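Local atomic coordinates of peridinin-chlorophyll A protein (Amphidinium carterae, PDB entry 2C9E), a protein that probably serves as a water-soluble antenna that captures blue-green sunlight, holding peridinin and chlorophyll a within a largely helical chain. Residues A[129-132]-A[133-136]. Numbering follows the deposited sequence.
Sequences GNNA and FEAE. With PID (peridinin), chain D.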
ATOM      1  N   GLY A 129       2.413  -7.571  23.598  1.00 30.53           N
ATOM      2  CA  GLY A 129       3.823  -7.770  23.326  1.00 30.36           C
ATOM      3  C   GLY A 129       4.666  -6.566  23.683  1.00 30.58           C
ATOM      4  O   GLY A 129       5.875  -6.587  23.456  1.00 32.11           O
ATOM      5  N   ASN A 130       4.052  -5.509  24.209  1.00 28.51           N
ATOM      6  CA  ASN A 130       4.820  -4.339  24.607  1.00 28.66           C
ATOM      7  C   ASN A 130       4.824  -4.223  26.142  1.00 29.59           C
ATOM      8  O   ASN A 130       4.110  -4.963  26.868  1.00 27.91           O
ATOM      9  CB  ASN A 130       4.228  -3.019  24.060  1.00 29.13           C
ATOM     10  CG  ASN A 130       4.171  -2.959  22.533  1.00 29.94           C
ATOM     11  OD1 ASN A 130       5.004  -3.541  21.821  1.00 29.57           O
ATOM     12  ND2 ASN A 130       3.187  -2.225  22.025  1.00 29.77           N
ATOM     13  N   ASN A 131       5.652  -3.319  26.649  1.00 27.87           N
ATOM     14  CA  ASN A 131       5.637  -3.100  28.074  1.00 28.18           C
ATOM     15  C   ASN A 131       4.415  -2.211  28.243  1.00 27.03           C
ATOM     16  O   ASN A 131       4.292  -1.168  27.597  1.00 25.65           O
ATOM     17  CB  ASN A 131       6.888  -2.368  28.518  1.00 30.59           C
ATOM     18  CG  ASN A 131       6.777  -1.897  29.933  1.00 33.89           C
ATOM     19  OD1 ASN A 131       6.101  -0.889  30.233  1.00 32.60           O
ATOM     20  ND2 ASN A 131       7.411  -2.634  30.836  1.00 36.52           N
ATOM     21  N   ALA A 132       3.500  -2.607  29.103  1.00 26.53           N
ATOM     22  CA  ALA A 132       2.290  -1.825  29.258  1.00 27.18           C
ATOM     23  C   ALA A 132       2.428  -0.353  29.650  1.00 27.94           C
ATOM     24  O   ALA A 132       1.738   0.495  29.072  1.00 26.70           O
ATOM     25  CB  ALA A 132       1.338  -2.531  30.204  1.00 28.76           C
ATOM     26  N   PHE A 133       3.285  -0.033  30.627  1.00 27.67           N
ATOM     27  CA  PHE A 133       3.461   1.347  31.055  1.00 26.48           C
ATOM     28  C   PHE A 133       4.054   2.139  29.880  1.00 27.08           C
ATOM     29  O   PHE A 133       3.736   3.314  29.624  1.00 25.53           O
ATOM     30  CB  PHE A 133       4.434   1.440  32.261  1.00 29.62           C
ATOM     31  CG  PHE A 133       3.831   1.080  33.614  1.00 31.33           C
ATOM     32  CD1 PHE A 133       2.625   1.630  34.047  1.00 33.86           C
ATOM     33  CD2 PHE A 133       4.509   0.202  34.470  1.00 34.32           C
ATOM     34  CE1 PHE A 133       2.090   1.305  35.329  1.00 35.49           C
ATOM     35  CE2 PHE A 133       3.997  -0.128  35.741  1.00 34.78           C
ATOM     36  CZ  PHE A 133       2.784   0.425  36.171  1.00 34.76           C
ATOM     37  N   GLU A 134       4.956   1.487  29.175  1.00 25.48           N
ATOM     38  CA  GLU A 134       5.591   2.133  28.050  1.00 26.10           C
ATOM     39  C   GLU A 134       4.547   2.482  26.977  1.00 23.78           C
ATOM     40  O   GLU A 134       4.424   3.625  26.588  1.00 24.28           O
ATOM     41  CB  GLU A 134       6.673   1.212  27.509  1.00 27.84           C
ATOM     42  CG  GLU A 134       7.612   1.874  26.564  1.00 32.59           C
ATOM     43  CD  GLU A 134       8.961   1.134  26.478  1.00 34.21           C
ATOM     44  OE1 GLU A 134       9.032  -0.054  26.844  1.00 32.46           O
ATOM     45  OE2 GLU A 134       9.952   1.764  26.022  1.00 37.81           O
ATOM     46  N   ALA A 135       3.777   1.512  26.505  1.00 21.70           N
ATOM     47  CA  ALA A 135       2.766   1.789  25.467  1.00 21.84           C
ATOM     48  C   ALA A 135       1.742   2.870  25.963  1.00 21.87           C
ATOM     49  O   ALA A 135       1.308   3.719  25.200  1.00 20.67           O
ATOM     50  CB  ALA A 135       2.014   0.462  25.096  1.00 19.75           C
ATOM     51  N   GLU A 136       1.367   2.836  27.234  1.00 21.27           N
ATOM     52  CA  GLU A 136       0.396   3.820  27.724  1.00 24.07           C
ATOM     53  C   GLU A 136       0.912   5.232  27.591  1.00 23.56           C
ATOM     54  O   GLU A 136       0.186   6.131  27.150  1.00 24.50           O
ATOM     55  CB  GLU A 136       0.003   3.503  29.155  1.00 25.30           C
ATOM     56  CG  GLU A 136      -0.941   2.305  29.189  1.00 32.38           C
ATOM     57  CD  GLU A 136      -0.945   1.571  30.531  1.00 36.64           C
ATOM     58  OE1 GLU A 136      -0.384   2.117  31.538  1.00 38.03           O
ATOM     59  OE2 GLU A 136      -1.501   0.443  30.556  1.00 36.54           O
TER
HETATM   60  C1  PID D1329      -4.503  -0.931  24.143  1.00 21.75           C
HETATM   61  C2  PID D1329      -5.308  -0.897  25.445  1.00 22.84           C
HETATM   62  C3  PID D1329      -5.421   0.554  25.919  1.00 25.23           C
HETATM   63  C4  PID D1329      -4.011   1.090  26.194  1.00 24.62           C
HETATM   64  C5  PID D1329      -3.160   1.233  24.927  1.00 23.98           C
HETATM   65  C6  PID D1329      -3.378   0.089  23.923  1.00 23.30           C
HETATM   66  C7  PID D1329      -2.271  -0.219  23.123  1.00 24.02           C
HETATM   67  C8  PID D1329      -2.145   0.012  21.752  1.00 20.60           C
HETATM   68  C9  PID D1329      -1.017  -0.300  20.986  1.00 26.44           C
HETATM   69  C10 PID D1329       0.174  -0.882  21.417  1.00 26.03           C
HETATM   70  C11 PID D1329      -0.911  -0.107  19.668  1.00 23.63           C
HETATM   71  C12 PID D1329       0.266  -0.581  19.253  1.00 24.40           C
HETATM   72  C13 PID D1329       0.608  -0.738  17.907  1.00 21.25           C
HETATM   73  C14 PID D1329       1.777  -1.274  17.357  1.00 20.26           C
HETATM   74  C15 PID D1329       1.874  -1.402  15.969  1.00 18.47           C
HETATM   75  C16 PID D1329       2.925  -2.006  15.274  1.00 22.16           C
HETATM   76  C17 PID D1329       2.855  -2.145  13.886  1.00 22.43           C
HETATM   77  C18 PID D1329       3.794  -2.841  13.123  1.00 21.55           C
HETATM   78  C19 PID D1329       3.650  -3.011  11.744  1.00 19.04           C
HETATM   79  C20 PID D1329       4.536  -3.807  11.014  1.00 19.92           C
HETATM   80  C21 PID D1329       4.476  -4.090   9.648  1.00 19.41           C
HETATM   81  C22 PID D1329       5.397  -4.977   9.083  1.00 18.47           C
HETATM   82  C23 PID D1329       5.458  -5.374   7.835  1.00 19.06           C
HETATM   83  C24 PID D1329       5.512  -5.875   6.621  1.00 19.08           C
HETATM   84  C25 PID D1329       6.357  -5.249   5.497  1.00 20.32           C
HETATM   85  C26 PID D1329       5.729  -5.436   4.110  1.00 17.18           C
HETATM   86  C27 PID D1329       5.278  -6.873   3.833  1.00 21.66           C
HETATM   87  C28 PID D1329       4.231  -7.246   4.891  1.00 19.67           C
HETATM   88  C29 PID D1329       4.790  -7.200   6.319  1.00 20.99           C
HETATM   89  C30 PID D1329       4.582  -8.001   1.830  1.00 23.06           C
HETATM   90  C31 PID D1329       4.231  -7.941   0.343  1.00 20.38           C
HETATM   91  CM1 PID D1329      -4.421  -2.315  23.498  1.00 19.34           C
HETATM   92  CM2 PID D1329      -1.700   1.300  25.382  1.00 24.03           C
HETATM   93  CM3 PID D1329      -3.515   2.562  24.253  1.00 24.81           C
HETATM   94  CM4 PID D1329       2.910  -1.766  18.262  1.00 17.56           C
HETATM   95  CM5 PID D1329       3.445  -3.391   8.757  1.00 17.32           C
HETATM   96  CM6 PID D1329       6.547  -3.744   5.711  1.00 14.32           C
HETATM   97  CM7 PID D1329       7.728  -5.930   5.518  1.00 17.93           C
HETATM   98  CM8 PID D1329       3.622  -7.431   7.283  1.00 19.46           C
HETATM   99  O1  PID D1329      -4.650   0.182  23.261  1.00 23.57           O
HETATM  100  O2  PID D1329      -6.166   0.587  27.138  1.00 26.44           O
HETATM  101  O3  PID D1329       0.510  -1.110  22.581  1.00 26.07           O
HETATM  102  O4  PID D1329       0.976  -1.058  20.323  1.00 23.77           O
HETATM  103  O5  PID D1329       5.739  -8.261   6.468  1.00 21.41           O
HETATM  104  O6  PID D1329       4.735  -6.823   2.500  1.00 22.90           O
HETATM  105  O7  PID D1329       4.787  -9.091   2.365  1.00 21.92           O
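Asn131 lays its side-chain amide over the first turn of helix 132-152, where OD1 accepts from Glu134 N at 2.8 Å. The N-H comes in within the plane of the amide, on a lone pair of OD1, and the bond is fairly straight at 160°. Asn131 sits at the N-cap, and with CG anti to the backbone N the side chain swings back over the turn and brings OD1 to Glu134 N, a capping bond. The Glu134 side chain crosses it at about a right angle, the carboxylate turned 76° from the amide, and OE1 lies 3.6 Å from Asn131 CB. That same OE1 forms a salt bridge with Lys20, tying this helix start to the chain just beyond helix 2-18. Beneath the cap, Asn131 O receives Ala135 N at 2.9 Å and Ala132 O receives Glu136 N at 3.0 Å, the first backbone bonds of the helix.

Glu136 has CG beside its own backbone N, which folds the side chain back along the turn until CG and CD each lie 3.2 Å from Ala132 O. Replacing Glu136 by alanine removes CG and the carboxylate and is likely to leave Ala132 O less covered, with a gap beside the peridinin methyl CM2, which CG meets at 4.0 Å. Phe127 of helix 119-128 touches Ala132, Ala135 and Glu136.

On the pigment side, Asn130 ND2 donates to peridinin O3 over 3.0 Å, a bent bond of 138°, while Ala135 CB rests 3.3 Å from the same oxygen. Gln123 NE2, on helix 119-128, also hydrogen-bonds this peridinin. One asparagine thus closes the helix start and its neighbour donates one bent bond to the lactone carbonyl, a polar contact that may slightly polarise the pigment's conjugated end.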